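PDB 3UMF: adenylate kinase from Schistosoma mansoni, which catalyses the reversible transfer of a phosphoryl group between adenine nucleotides, converting ATP and AMP into two molecules of ADP. Local coordinates for residues R118-D121 against Q122-F126. Numbering follows the deposited sequence.
Sequences RELD and QGIKF
Gln122 folds back from the first turn of its helix and brings its amide oxygen to the backbone of Arg118 and Glu119, just before the helix start. Gln122 OE1 accepts the N-H of Arg118 N at 2.7 Å, the donor tilted off the carbonyl plane; a weak second bond comes from Glu119 N. Two successive peptide N-H groups therefore converge on one side-chain oxygen. The first torsion of Gln122 (chi1 -59°) turns CG away from the carbonyl carbon, and the rest of the chain runs out straight along the N-terminal turn, passing the carbonyl oxygen of Glu119. The amide nitrogen contributes through water: NE2 donates weakly to a water molecule that in turn donates to Asp121 OD2, bridging an amide and a carboxylate whose planes are only 6° apart. Glu119 occupies the N-cap of helix 120-129, which follows strand 110-114 of the five-stranded parallel sheet in this Rossmann-like adenylate kinase core. From there the helix proper takes over: Ile124 N meets Leu120 O at 3.1 Å in a nearly straight bond (176°), and Lys125 N bonds Asp121 O. The same four-residue spacing brings Leu120 CG to 3.8 Å from Ile124 CD1, and both side chains touch His184 of helix 179-186. One residue further on, the aliphatic part of Lys125 lies alongside Asp121 O and CB, while Lys125 NZ stays 4.5 Å from Asp121 OD2, too far for a salt bridge, and has a long, weak ion pair with Glu91. Gln122 and Lys125 both rest on Leu90 of helix 90-104, and Tyr116 and Pro117 of the preceding loop also touch the Gln122 side chain.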
loop_
_atom_site.group_PDB
_atom_site.type_symbol
_atom_site.label_atom_id
_atom_site.label_comp_id
_atom_site.label_asym_id
_atom_site.label_seq_id
_atom_site.Cartn_x
_atom_site.Cartn_y
_atom_site.Cartn_z
ATOM N N ARG A 118 6.076 -0.524 3.447
ATOM C CA ARG A 118 7.223 -0.617 2.553
ATOM C C ARG A 118 8.411 -1.271 3.256
ATOM O O ARG A 118 9.324 -1.778 2.605
ATOM C CB ARG A 118 7.602 0.767 2.021
ATOM C CG ARG A 118 6.512 1.428 1.182
ATOM C CD ARG A 118 6.901 2.841 0.760
ATOM N NE ARG A 118 8.063 2.858 -0.125
ATOM C CZ ARG A 118 7.996 2.839 -1.454
ATOM N NH1 ARG A 118 6.819 2.801 -2.062
ATOM N NH2 ARG A 118 9.108 2.859 -2.176
ATOM N N GLU A 119 8.392 -1.257 4.586
ATOM C CA GLU A 119 9.469 -1.840 5.381
ATOM C C GLU A 119 8.912 -2.692 6.525
ATOM O O GLU A 119 7.754 -2.536 6.921
ATOM C CB GLU A 119 10.406 -0.747 5.909
ATOM C CG GLU A 119 11.084 0.065 4.806
ATOM C CD GLU A 119 11.949 1.195 5.333
ATOM O OE1 GLU A 119 12.771 0.947 6.240
ATOM O OE2 GLU A 119 11.812 2.331 4.831
ATOM N N LEU A 120 9.742 -3.588 7.052
ATOM C CA LEU A 120 9.299 -4.567 8.040
ATOM C C LEU A 120 8.793 -3.938 9.340
ATOM O O LEU A 120 7.812 -4.408 9.919
ATOM C CB LEU A 120 10.416 -5.573 8.334
ATOM C CG LEU A 120 10.023 -6.783 9.183
ATOM C CD1 LEU A 120 8.753 -7.404 8.640
ATOM C CD2 LEU A 120 11.147 -7.806 9.210
ATOM N N ASP A 121 9.461 -2.881 9.796
ATOM C CA ASP A 121 9.067 -2.213 11.033
ATOM C C ASP A 121 7.662 -1.630 10.923
ATOM O O ASP A 121 6.893 -1.662 11.882
ATOM C CB ASP A 121 10.083 -1.133 11.425
ATOM C CG ASP A 121 10.314 -0.111 10.322
ATOM O OD1 ASP A 121 9.776 -0.286 9.209
ATOM O OD2 ASP A 121 11.047 0.870 10.569
ATOM N N GLN A 122 7.331 -1.117 9.741
ATOM C CA GLN A 122 6.010 -0.550 9.484
ATOM C C GLN A 122 4.912 -1.603 9.620
ATOM O O GLN A 122 3.836 -1.325 10.151
ATOM C CB GLN A 122 5.963 0.078 8.085
ATOM C CG GLN A 122 6.974 1.192 7.858
ATOM C CD GLN A 122 6.940 1.724 6.438
ATOM O OE1 GLN A 122 6.249 1.181 5.576
ATOM N NE2 GLN A 122 7.687 2.793 6.188
ATOM N N GLY A 123 5.194 -2.811 9.140
ATOM C CA GLY A 123 4.225 -3.891 9.175
ATOM C C GLY A 123 3.967 -4.420 10.574
ATOM O O GLY A 123 2.818 -4.515 11.011
ATOM N N ILE A 124 5.040 -4.762 11.277
ATOM C CA ILE A 124 4.936 -5.324 12.619
ATOM C C ILE A 124 4.305 -4.342 13.610
ATOM O O ILE A 124 3.404 -4.712 14.366
ATOM C CB ILE A 124 6.314 -5.805 13.135
ATOM C CG1 ILE A 124 6.781 -7.021 12.325
ATOM C CG2 ILE A 124 6.249 -6.153 14.615
ATOM C CD1 ILE A 124 8.240 -7.368 12.526
ATOM N N LYS A 125 4.764 -3.093 13.598
ATOM C CA LYS A 125 4.206 -2.076 14.489
ATOM C C LYS A 125 2.732 -1.798 14.201
ATOM O O LYS A 125 1.968 -1.511 15.118
ATOM C CB LYS A 125 5.011 -0.776 14.416
ATOM C CG LYS A 125 6.434 -0.891 14.930
ATOM C CD LYS A 125 7.130 0.458 14.906
ATOM C CE LYS A 125 8.635 0.304 14.776
ATOM N NZ LYS A 125 9.315 1.621 14.629
ATOM N N PHE A 126 2.338 -1.879 12.933
ATOM C CA PHE A 126 0.939 -1.680 12.564
ATOM C C PHE A 126 0.079 -2.757 13.200
ATOM O O PHE A 126 -0.942 -2.467 13.823
ATOM C CB PHE A 126 0.755 -1.707 11.042
ATOM C CG PHE A 126 -0.673 -1.512 10.597
ATOM C CD1 PHE A 126 -1.549 -2.586 10.516
ATOM C CD2 PHE A 126 -1.138 -0.253 10.260
ATOM C CE1 PHE A 126 -2.863 -2.405 10.113
ATOM C CE2 PHE A 126 -2.451 -0.067 9.853
ATOM C CZ PHE A 126 -3.311 -1.144 9.780
HETATM O O HOH W 1 10.232 2.494 8.308
#